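Possible translation initiation inhibitor (Rhodopseudomonas palustris, PDB 3LME) is of unknown function but belongs to the YjgF-like family of small alpha/beta proteins, and is assembled here as a trimer. Local coordinates at residues 24-35 with 118-129; 73-84 with 104-114. The protein carries 1 engineered substitution. One frame throughout, in Å; residues are numbered along the deposited sequence.

Contact 1. Residues 24-35 with 118-129; sequences RAGDFVFIGGMH and DIAEIDGTFYAP. Engineered in segment 24-35: His35 (natural residue Arg).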
loop_
_atom_site.group_PDB
_atom_site.type_symbol
_atom_site.label_atom_id
_atom_site.label_comp_id
_atom_site.label_asym_id
_atom_site.label_seq_id
_atom_site.Cartn_x
_atom_site.Cartn_y
_atom_site.Cartn_z
ATOM N N ARG A 24 -9.439 -5.118 -12.677
ATOM C CA ARG A 24 -10.185 -3.910 -12.962
ATOM C C ARG A 24 -11.320 -3.817 -11.959
ATOM O O ARG A 24 -12.054 -4.786 -11.749
ATOM C CB ARG A 24 -10.766 -3.975 -14.362
ATOM C CG ARG A 24 -11.672 -2.808 -14.688
ATOM C CD ARG A 24 -11.334 -2.219 -16.046
ATOM N NE ARG A 24 -11.434 -0.775 -15.940
ATOM C CZ ARG A 24 -10.650 0.094 -16.564
ATOM N NH1 ARG A 24 -9.679 -0.316 -17.370
ATOM N NH2 ARG A 24 -10.843 1.387 -16.362
ATOM N N ALA A 25 -11.475 -2.656 -11.344
ATOM C CA ALA A 25 -12.574 -2.443 -10.419
ATOM C C ALA A 25 -13.153 -1.102 -10.788
ATOM O O ALA A 25 -12.580 -0.067 -10.436
ATOM C CB ALA A 25 -12.057 -2.436 -8.984
ATOM N N GLY A 26 -14.252 -1.116 -11.541
ATOM C CA GLY A 26 -14.842 0.109 -12.090
ATOM C C GLY A 26 -13.853 0.872 -12.948
ATOM O O GLY A 26 -13.413 0.381 -13.973
ATOM N N ASP A 27 -13.487 2.071 -12.511
ATOM C CA ASP A 27 -12.508 2.900 -13.226
ATOM C C ASP A 27 -11.082 2.586 -12.835
ATOM O O ASP A 27 -10.151 2.984 -13.557
ATOM C CB ASP A 27 -12.735 4.395 -12.984
ATOM C CG ASP A 27 -14.081 4.865 -13.469
ATOM O OD1 ASP A 27 -14.641 4.262 -14.432
ATOM O OD2 ASP A 27 -14.590 5.838 -12.860
ATOM N N PHE A 28 -10.897 1.906 -11.700
ATOM C CA PHE A 28 -9.558 1.675 -11.208
ATOM C C PHE A 28 -8.971 0.347 -11.644
ATOM O O PHE A 28 -9.713 -0.619 -11.881
ATOM C CB PHE A 28 -9.518 1.785 -9.705
ATOM C CG PHE A 28 -9.668 3.169 -9.213
ATOM C CD1 PHE A 28 -8.550 3.919 -8.883
ATOM C CD2 PHE A 28 -10.935 3.737 -9.069
ATOM C CE1 PHE A 28 -8.694 5.218 -8.417
ATOM C CE2 PHE A 28 -11.093 5.023 -8.602
ATOM C CZ PHE A 28 -9.976 5.768 -8.281
ATOM N N VAL A 29 -7.641 0.305 -11.745
ATOM C CA VAL A 29 -6.917 -0.919 -12.049
ATOM C C VAL A 29 -5.782 -1.160 -11.053
ATOM O O VAL A 29 -4.861 -0.326 -10.918
ATOM C CB VAL A 29 -6.353 -0.858 -13.443
ATOM C CG1 VAL A 29 -5.435 -2.052 -13.699
ATOM C CG2 VAL A 29 -7.505 -0.793 -14.453
ATOM N N PHE A 30 -5.856 -2.301 -10.362
ATOM C CA PHE A 30 -4.908 -2.641 -9.312
ATOM C C PHE A 30 -3.976 -3.717 -9.803
ATOM O O PHE A 30 -4.384 -4.829 -10.010
ATOM C CB PHE A 30 -5.639 -3.142 -8.059
ATOM C CG PHE A 30 -6.558 -2.110 -7.423
ATOM C CD1 PHE A 30 -6.178 -1.441 -6.274
ATOM C CD2 PHE A 30 -7.800 -1.818 -7.981
ATOM C CE1 PHE A 30 -7.024 -0.498 -5.686
ATOM C CE2 PHE A 30 -8.639 -0.883 -7.414
ATOM C CZ PHE A 30 -8.254 -0.220 -6.260
ATOM N N ILE A 31 -2.716 -3.397 -9.984
ATOM C CA ILE A 31 -1.786 -4.403 -10.396
ATOM C C ILE A 31 -1.113 -5.052 -9.176
ATOM O O ILE A 31 -0.632 -4.354 -8.268
ATOM C CB ILE A 31 -0.762 -3.804 -11.374
ATOM C CG1 ILE A 31 -1.483 -3.105 -12.533
ATOM C CG2 ILE A 31 0.180 -4.863 -11.877
ATOM C CD1 ILE A 31 -2.382 -4.021 -13.430
ATOM N N GLY A 32 -1.082 -6.384 -9.146
ATOM C CA GLY A 32 -0.350 -7.113 -8.096
ATOM C C GLY A 32 1.148 -6.846 -8.143
ATOM O O GLY A 32 1.660 -6.243 -9.095
ATOM N N GLY A 33 1.859 -7.278 -7.111
ATOM C CA GLY A 33 3.290 -7.043 -7.041
ATOM C C GLY A 33 3.975 -7.636 -8.249
ATOM O O GLY A 33 3.747 -8.803 -8.583
ATOM N N MET A 34 4.794 -6.815 -8.904
ATOM C CA MET A 34 5.558 -7.193 -10.076
ATOM C C MET A 34 7.046 -7.139 -9.800
ATOM O O MET A 34 7.521 -6.271 -9.070
ATOM C CB MET A 34 5.247 -6.233 -11.211
ATOM C CG MET A 34 3.895 -6.507 -11.892
ATOM S SD MET A 34 3.734 -8.158 -12.569
ATOM C CE MET A 34 1.987 -8.133 -12.738
ATOM N N HIS A 35 7.804 -8.072 -10.356
ATOM C CA HIS A 35 9.244 -7.888 -10.331
ATOM C C HIS A 35 9.896 -8.206 -11.651
ATOM O O HIS A 35 9.204 -8.560 -12.609
ATOM C CB HIS A 35 9.928 -8.536 -9.113
ATOM C CG HIS A 35 9.540 -9.948 -8.874
ATOM N ND1 HIS A 35 10.344 -11.010 -9.237
ATOM C CD2 HIS A 35 8.435 -10.485 -8.304
ATOM C CE1 HIS A 35 9.745 -12.146 -8.919
ATOM N NE2 HIS A 35 8.579 -11.857 -8.360
ATOM N N ASP A 118 14.766 -11.289 -5.094
ATOM C CA ASP A 118 14.875 -10.168 -6.030
ATOM C C ASP A 118 15.293 -8.870 -5.322
ATOM O O ASP A 118 15.207 -8.761 -4.092
ATOM C CB ASP A 118 13.544 -9.972 -6.777
ATOM C CG ASP A 118 13.732 -9.427 -8.211
ATOM O OD1 ASP A 118 14.451 -8.413 -8.418
ATOM O OD2 ASP A 118 13.154 -10.030 -9.148
ATOM N N ILE A 119 15.753 -7.898 -6.102
ATOM C CA ILE A 119 16.157 -6.606 -5.564
ATOM C C ILE A 119 15.063 -5.533 -5.497
ATOM O O ILE A 119 15.259 -4.499 -4.888
ATOM C CB ILE A 119 17.360 -6.035 -6.322
ATOM C CG1 ILE A 119 16.946 -5.513 -7.707
ATOM C CG2 ILE A 119 18.453 -7.069 -6.392
ATOM C CD1 ILE A 119 18.080 -4.871 -8.463
ATOM N N ALA A 120 13.919 -5.767 -6.112
ATOM C CA ALA A 120 12.890 -4.747 -6.207
ATOM C C ALA A 120 11.567 -5.362 -6.608
ATOM O O ALA A 120 11.515 -6.236 -7.474
ATOM C CB ALA A 120 13.286 -3.660 -7.194
ATOM N N GLU A 121 10.501 -4.900 -5.972
ATOM C CA GLU A 121 9.165 -5.307 -6.339
ATOM C C GLU A 121 8.308 -4.045 -6.307
ATOM O O GLU A 121 8.597 -3.134 -5.529
ATOM C CB GLU A 121 8.673 -6.337 -5.340
ATOM C CG GLU A 121 7.352 -6.981 -5.680
ATOM C CD GLU A 121 7.119 -8.242 -4.874
ATOM O OE1 GLU A 121 5.978 -8.739 -4.863
ATOM O OE2 GLU A 121 8.080 -8.750 -4.249
ATOM N N ILE A 122 7.286 -3.970 -7.161
ATOM C CA ILE A 122 6.513 -2.738 -7.274
ATOM C C ILE A 122 5.028 -2.991 -7.246
ATOM O O ILE A 122 4.590 -3.993 -7.747
ATOM C CB ILE A 122 6.931 -1.871 -8.522
ATOM C CG1 ILE A 122 6.195 -0.522 -8.543
ATOM C CG2 ILE A 122 6.656 -2.593 -9.846
ATOM C CD1 ILE A 122 6.854 0.530 -9.405
ATOM N N ASP A 123 4.280 -2.078 -6.631
ATOM C CA ASP A 123 2.809 -2.082 -6.611
ATOM C C ASP A 123 2.249 -0.877 -7.341
ATOM O O ASP A 123 2.557 0.257 -6.984
ATOM C CB ASP A 123 2.290 -2.002 -5.191
ATOM C CG ASP A 123 2.431 -3.289 -4.455
ATOM O OD1 ASP A 123 2.840 -4.289 -5.100
ATOM O OD2 ASP A 123 2.130 -3.294 -3.232
ATOM N N GLY A 124 1.410 -1.118 -8.340
ATOM C CA GLY A 124 0.914 -0.055 -9.174
ATOM C C GLY A 124 -0.576 -0.048 -9.115
ATOM O O GLY A 124 -1.192 -1.110 -9.146
ATOM N N THR A 125 -1.139 1.155 -9.020
ATOM C CA THR A 125 -2.586 1.410 -9.025
ATOM C C THR A 125 -2.894 2.499 -10.058
ATOM O O THR A 125 -2.247 3.538 -10.087
ATOM C CB THR A 125 -3.048 1.841 -7.630
ATOM O OG1 THR A 125 -2.564 0.886 -6.689
ATOM C CG2 THR A 125 -4.565 1.926 -7.535
ATOM N N PHE A 126 -3.858 2.230 -10.929
ATOM C CA PHE A 126 -4.121 3.103 -12.068
ATOM C C PHE A 126 -5.588 3.542 -12.090
ATOM O O PHE A 126 -6.485 2.814 -11.629
ATOM C CB PHE A 126 -3.777 2.394 -13.374
ATOM C CG PHE A 126 -2.322 1.989 -13.506
ATOM C CD1 PHE A 126 -1.803 0.909 -12.785
ATOM C CD2 PHE A 126 -1.490 2.642 -14.388
ATOM C CE1 PHE A 126 -0.476 0.537 -12.920
ATOM C CE2 PHE A 126 -0.165 2.273 -14.532
ATOM C CZ PHE A 126 0.352 1.225 -13.798
ATOM N N TYR A 127 -5.823 4.738 -12.627
ATOM C CA TYR A 127 -7.163 5.273 -12.829
ATOM C C TYR A 127 -7.336 5.403 -14.297
ATOM O O TYR A 127 -6.658 6.240 -14.899
ATOM C CB TYR A 127 -7.248 6.667 -12.258
ATOM C CG TYR A 127 -8.583 7.340 -12.409
ATOM C CD1 TYR A 127 -9.747 6.746 -11.918
ATOM C CD2 TYR A 127 -8.678 8.603 -12.985
ATOM C CE1 TYR A 127 -10.988 7.380 -12.021
ATOM C CE2 TYR A 127 -9.895 9.253 -13.091
ATOM C CZ TYR A 127 -11.058 8.632 -12.610
ATOM O OH TYR A 127 -12.276 9.271 -12.725
ATOM N N ALA A 128 -8.239 4.612 -14.875
ATOM C CA ALA A 128 -8.417 4.604 -16.311
ATOM C C ALA A 128 -9.889 4.520 -16.709
ATOM O O ALA A 128 -10.333 3.469 -17.179
ATOM C CB ALA A 128 -7.660 3.438 -16.888
ATOM N N PRO A 129 -10.659 5.622 -16.550
ATOM C CA PRO A 129 -12.114 5.570 -16.792
ATOM C C PRO A 129 -12.461 4.957 -18.141
ATOM O O PRO A 129 -11.722 5.145 -19.100
ATOM C CB PRO A 129 -12.515 7.040 -16.796
ATOM C CG PRO A 129 -11.550 7.691 -15.951
ATOM C CD PRO A 129 -10.228 6.983 -16.186
#

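Contact 2. Residues 73-84 with 104-114; sequences AVRLTVFVTDVA and PPRTVLQVPAL. With SO4 (sulfate ion), chain N.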
loop_
_atom_site.group_PDB
_atom_site.type_symbol
_atom_site.label_atom_id
_atom_site.label_comp_id
_atom_site.label_asym_id
_atom_site.label_seq_id
_atom_site.Cartn_x
_atom_site.Cartn_y
_atom_site.Cartn_z
ATOM N N ALA A 73 -1.193 6.255 -13.851
ATOM C CA ALA A 73 -0.736 5.753 -12.537
ATOM C C ALA A 73 -1.097 6.705 -11.409
ATOM O O ALA A 73 -0.722 7.853 -11.458
ATOM C CB ALA A 73 0.727 5.512 -12.532
ATOM N N VAL A 74 -1.844 6.255 -10.406
ATOM C CA VAL A 74 -2.121 7.116 -9.243
ATOM C C VAL A 74 -1.261 6.780 -8.042
ATOM O O VAL A 74 -1.140 7.603 -7.153
ATOM C CB VAL A 74 -3.594 7.159 -8.819
ATOM C CG1 VAL A 74 -4.458 7.709 -9.947
ATOM C CG2 VAL A 74 -4.071 5.798 -8.434
ATOM N N ARG A 75 -0.665 5.590 -8.001
ATOM C CA ARG A 75 0.298 5.302 -6.937
ATOM C C ARG A 75 1.259 4.201 -7.299
ATOM O O ARG A 75 0.843 3.160 -7.805
ATOM C CB ARG A 75 -0.389 4.925 -5.611
ATOM C CG ARG A 75 0.580 4.807 -4.446
ATOM C CD ARG A 75 -0.061 4.089 -3.240
ATOM N NE ARG A 75 -1.118 4.895 -2.642
ATOM C CZ ARG A 75 -0.913 6.048 -2.013
ATOM N NH1 ARG A 75 -1.945 6.732 -1.526
ATOM N NH2 ARG A 75 0.314 6.524 -1.884
ATOM N N LEU A 76 2.532 4.426 -6.994
ATOM C CA LEU A 76 3.551 3.414 -7.156
ATOM C C LEU A 76 4.216 3.183 -5.812
ATOM O O LEU A 76 4.691 4.133 -5.192
ATOM C CB LEU A 76 4.586 3.881 -8.177
ATOM C CG LEU A 76 4.115 4.137 -9.615
ATOM C CD1 LEU A 76 5.284 4.545 -10.461
ATOM C CD2 LEU A 76 3.490 2.892 -10.195
ATOM N N THR A 77 4.238 1.940 -5.333
ATOM C CA THR A 77 4.984 1.642 -4.114
ATOM C C THR A 77 6.136 0.718 -4.482
ATOM O O THR A 77 5.941 -0.443 -4.810
ATOM C CB THR A 77 4.069 1.062 -2.987
ATOM O OG1 THR A 77 2.820 1.783 -2.956
ATOM C CG2 THR A 77 4.745 1.178 -1.614
ATOM N N VAL A 78 7.340 1.263 -4.499
ATOM C CA VAL A 78 8.506 0.467 -4.834
ATOM C C VAL A 78 9.176 -0.013 -3.557
ATOM O O VAL A 78 9.576 0.794 -2.702
ATOM C CB VAL A 78 9.504 1.249 -5.685
ATOM C CG1 VAL A 78 10.455 0.298 -6.414
ATOM C CG2 VAL A 78 8.775 2.084 -6.683
ATOM N N PHE A 79 9.254 -1.331 -3.412
ATOM C CA PHE A 79 10.042 -1.950 -2.351
ATOM C C PHE A 79 11.351 -2.455 -2.950
ATOM O O PHE A 79 11.368 -3.204 -3.926
ATOM C CB PHE A 79 9.276 -3.105 -1.719
ATOM C CG PHE A 79 7.851 -2.778 -1.390
ATOM C CD1 PHE A 79 7.511 -2.291 -0.136
ATOM C CD2 PHE A 79 6.845 -2.961 -2.332
ATOM C CE1 PHE A 79 6.195 -1.981 0.181
ATOM C CE2 PHE A 79 5.499 -2.663 -2.017
ATOM C CZ PHE A 79 5.188 -2.168 -0.754
ATOM N N VAL A 80 12.451 -2.015 -2.373
ATOM C CA VAL A 80 13.750 -2.448 -2.804
ATOM C C VAL A 80 14.567 -2.955 -1.608
ATOM O O VAL A 80 14.166 -2.870 -0.443
ATOM C CB VAL A 80 14.530 -1.316 -3.533
ATOM C CG1 VAL A 80 13.660 -0.640 -4.557
ATOM C CG2 VAL A 80 15.068 -0.301 -2.535
ATOM N N THR A 81 15.746 -3.450 -1.935
ATOM C CA THR A 81 16.550 -4.232 -1.048
ATOM C C THR A 81 17.684 -3.405 -0.457
ATOM O O THR A 81 18.236 -3.762 0.607
ATOM C CB THR A 81 17.003 -5.485 -1.813
ATOM O OG1 THR A 81 16.315 -6.592 -1.243
ATOM C CG2 THR A 81 18.543 -5.715 -1.798
ATOM N N ASP A 82 17.996 -2.296 -1.142
ATOM C CA ASP A 82 19.030 -1.350 -0.745
ATOM C C ASP A 82 18.629 0.001 -1.333
ATOM O O ASP A 82 18.971 0.338 -2.446
ATOM C CB ASP A 82 20.403 -1.831 -1.251
ATOM C CG ASP A 82 21.582 -0.928 -0.813
ATOM O OD1 ASP A 82 21.388 0.166 -0.217
ATOM O OD2 ASP A 82 22.731 -1.330 -1.092
ATOM N N VAL A 83 17.875 0.780 -0.579
ATOM C CA VAL A 83 17.432 2.082 -1.054
ATOM C C VAL A 83 18.611 2.966 -1.484
ATOM O O VAL A 83 18.574 3.581 -2.537
ATOM C CB VAL A 83 16.458 2.773 -0.035
ATOM C CG1 VAL A 83 17.196 3.294 1.201
ATOM C CG2 VAL A 83 15.665 3.873 -0.703
ATOM N N ALA A 84 19.675 3.002 -0.701
ATOM C CA ALA A 84 20.832 3.797 -1.088
ATOM C C ALA A 84 21.300 3.430 -2.512
ATOM O O ALA A 84 21.677 4.301 -3.287
ATOM C CB ALA A 84 21.959 3.634 -0.072
ATOM N N PRO A 104 4.034 9.929 -11.521
ATOM C CA PRO A 104 3.022 9.515 -10.541
ATOM C C PRO A 104 3.487 9.688 -9.093
ATOM O O PRO A 104 4.693 9.737 -8.842
ATOM C CB PRO A 104 2.823 8.036 -10.825
ATOM C CG PRO A 104 3.759 7.707 -11.943
ATOM C CD PRO A 104 4.770 8.786 -12.061
ATOM N N PRO A 105 2.539 9.797 -8.141
ATOM C CA PRO A 105 2.879 9.779 -6.733
ATOM C C PRO A 105 3.548 8.446 -6.400
ATOM O O PRO A 105 3.157 7.408 -6.923
ATOM C CB PRO A 105 1.519 9.855 -6.041
ATOM C CG PRO A 105 0.602 10.378 -7.063
ATOM C CD PRO A 105 1.080 9.819 -8.342
ATOM N N ARG A 106 4.530 8.469 -5.507
ATOM C CA ARG A 106 5.436 7.355 -5.397
ATOM C C ARG A 106 5.959 7.234 -3.987
ATOM O O ARG A 106 6.209 8.226 -3.340
ATOM C CB ARG A 106 6.611 7.593 -6.357
ATOM C CG ARG A 106 7.791 6.697 -6.153
ATOM C CD ARG A 106 8.936 7.071 -7.054
ATOM N NE ARG A 106 9.939 7.901 -6.415
ATOM C CZ ARG A 106 11.157 8.064 -6.909
ATOM N NH1 ARG A 106 12.038 8.844 -6.295
ATOM N NH2 ARG A 106 11.495 7.437 -8.033
ATOM N N THR A 107 6.164 6.010 -3.520
ATOM C CA THR A 107 6.850 5.795 -2.264
ATOM C C THR A 107 7.888 4.670 -2.407
ATOM O O THR A 107 7.551 3.608 -2.895
ATOM C CB THR A 107 5.832 5.598 -1.103
ATOM O OG1 THR A 107 6.499 5.063 0.032
ATOM C CG2 THR A 107 4.718 4.659 -1.498
ATOM N N VAL A 108 9.143 4.933 -2.022
ATOM C CA VAL A 108 10.254 3.961 -2.125
ATOM C C VAL A 108 10.775 3.537 -0.737
ATOM O O VAL A 108 11.358 4.341 -0.021
ATOM C CB VAL A 108 11.480 4.528 -2.971
ATOM C CG1 VAL A 108 12.614 3.534 -3.042
ATOM C CG2 VAL A 108 11.083 4.922 -4.403
ATOM N N LEU A 109 10.587 2.279 -0.353
ATOM C CA LEU A 109 11.099 1.812 0.959
ATOM C C LEU A 109 12.099 0.693 0.819
ATOM O O LEU A 109 12.018 -0.090 -0.125
ATOM C CB LEU A 109 9.978 1.301 1.857
ATOM C CG LEU A 109 8.612 1.885 1.556
ATOM C CD1 LEU A 109 7.640 0.759 1.575
ATOM C CD2 LEU A 109 8.244 2.961 2.545
ATOM N N GLN A 110 13.029 0.614 1.766
ATOM C CA GLN A 110 13.907 -0.547 1.864
ATOM C C GLN A 110 13.206 -1.643 2.638
ATOM O O GLN A 110 12.398 -1.374 3.520
ATOM C CB GLN A 110 15.221 -0.188 2.532
ATOM C CG GLN A 110 16.308 -1.209 2.346
ATOM C CD GLN A 110 17.625 -0.727 2.926
ATOM O OE1 GLN A 110 18.172 0.297 2.487
ATOM N NE2 GLN A 110 18.135 -1.449 3.938
ATOM N N VAL A 111 13.530 -2.883 2.327
ATOM C CA VAL A 111 12.821 -4.008 2.903
ATOM C C VAL A 111 13.843 -5.158 2.960
ATOM O O VAL A 111 14.814 -5.126 2.222
ATOM C CB VAL A 111 11.545 -4.239 2.059
ATOM C CG1 VAL A 111 11.614 -5.494 1.224
ATOM C CG2 VAL A 111 10.325 -4.208 2.935
ATOM N N PRO A 112 13.694 -6.138 3.867
ATOM C CA PRO A 112 14.815 -7.104 3.907
ATOM C C PRO A 112 14.769 -8.211 2.845
ATOM O O PRO A 112 15.801 -8.555 2.287
ATOM C CB PRO A 112 14.715 -7.713 5.320
ATOM C CG PRO A 112 13.746 -6.831 6.075
ATOM C CD PRO A 112 12.803 -6.322 5.023
ATOM N N ALA A 113 13.598 -8.768 2.562
ATOM C CA ALA A 113 13.519 -9.857 1.579
ATOM C C ALA A 113 12.318 -9.715 0.641
ATOM O O ALA A 113 11.280 -9.162 1.032
ATOM C CB ALA A 113 13.517 -11.229 2.275
ATOM N N LEU A 114 12.466 -10.205 -0.596
ATOM C CA LEU A 114 11.418 -10.029 -1.625
ATOM C C LEU A 114 10.980 -11.345 -2.235
ATOM O O LEU A 114 11.662 -12.351 -2.046
ATOM C CB LEU A 114 11.908 -9.075 -2.734
ATOM C CG LEU A 114 11.752 -7.618 -2.328
ATOM C CD1 LEU A 114 12.237 -6.698 -3.393
ATOM C CD2 LEU A 114 10.308 -7.321 -1.989
HETATM S S SO4 N . 10.699 8.239 -1.058
HETATM O O1 SO4 N . 9.949 7.036 -0.723
HETATM O O2 SO4 N . 9.836 9.178 -1.817
HETATM O O3 SO4 N . 11.209 8.864 0.158
HETATM O O4 SO4 N . 11.858 7.887 -1.888
#

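Contact 1. Residues 24-35 with 118-129
Val29 and Phe126 face each other as a hydrogen-bonded antiparallel pair, each using both its N and its O; Phe126 N lies 2.7 Å from Val29 O. The edge of the Phe126 ring is turned to that same carbonyl oxygen, and its CE1 rests 3.8 Å from Ile31 CG1, a branch set beside the backbone N (chi1 -53°). Met34 and Ile122 extend this apolar face, and helix 48-64 packs on its Ile31 and Ile122. On the reverse face Thr125 lays CG2 over the flat of the Phe30 ring, 4.2 Å from its centroid. A threonine suits this place because its methyl branch serves the ring while OG1 makes a weak hydrogen bond to Arg75 of the second subunit. Next to it the Phe28 and Tyr127 rings meet obliquely, their planes 47° apart, and Phe28 also packs on Phe30 of the third subunit.

In contrast to this buried middle, the type II' turn Ala25-Phe28 borders solvent: Asp27 is partly exposed and Pro129 exposed, though Ala128 N still donates to Asp27 O at 2.8 Å. Gly26 takes the positive phi of the turn's second position. The pairing loosens at Gly32-Gly33, where the register slips because strand 28-35 holds one residue more than its partner between Phe30-Thr125 and Met34-Ile122; Gly33, bare of side chain, brings CA to 3.4 Å from Asp123 OD1. At the far end the engineered His35 sends ND1 to Asp118 OD2, 3.0 Å away, through a bent bond that arrives on the anti side of the carboxylate and out of its plane. Asp118 also salt-bridges Arg51.

Such an antiparallel pair, backed by a helix on one face and turned to sister subunits on the other, is characteristic of the trimeric YjgF fold.

Contact 2. Residues 73-84 with 104-114
Thr77 and Thr107 lie side by side in a parallel ladder, their CG2 methyls touching. The ladder starts where Pro105 O accepts Leu76 N at 3.0 Å, passes through Val80 N and Leu109 O, a nearly straight bond (174°), and ends in a weak bond from Val111 N to Val80 O. Prolines suit the entry to strand 106-110: Pro105 has no N-H to donate, yet its O still accepts, and the Pro104 ring gives Ala73 and Leu76 an apolar surface. Further on, Leu109 CD1 settles against CE1 of the Phe79 ring.

Gln110 deserves following outward. Its CB sits 4.1 Å from Val83 CB; CG, anti to the backbone N (chi1 -164°), passes Thr81 O at 3.6 Å, and CD comes up to Val83 N. At the tip, OE1 accepts a hydrogen bond from Val83 N, 3.1 Å away and tilted from the amide plane, and touches Val83 CG1 as well, while NE2 lies 4.1 Å from Thr81 O. An amide oxygen is apt, since this first-turn helical N-H has no carbonyl before it to bind. Val83 CG2 in turn covers Val108 CG1 at 3.9 Å. Val108 N points away from strand 73-80 and donates to O1 of a sulfate ion, probably from the crystallisation liquor, which the engineered His35 of the third subunit also binds.

Strand 73-80, bulged at Val74 and Arg75, lies between strands 106-110 and 120-127. Helix 48-64 reaches Leu76 and Val78, helix 83-98 covers Pro104 and Arg106, and backbone bonds join the strand at the edge of this chain's sheet to the third subunit.

In the fold
From the N terminus, after strands 4-5 and 22-25, comes strand 28-35, which pairs with strand 120-127, the last strand of the chain, to close contact 1 around 82 intervening residues. Within that span come helix 48-64 and then a beta-alpha-beta unit, in which strands 73-80 and 106-110 close contact 2 across only 19 residues, with helix 83-98 between them. Contact 2 is thus enclosed by contact 1, and the two do not cross. The final strand slots between 28-35 and 73-80: probable hydrogen bonds from Thr125 O to Val74 N and from Glu121 N to Phe79 O join the contacts, whose centres lie about 13 Å apart, into one sheet.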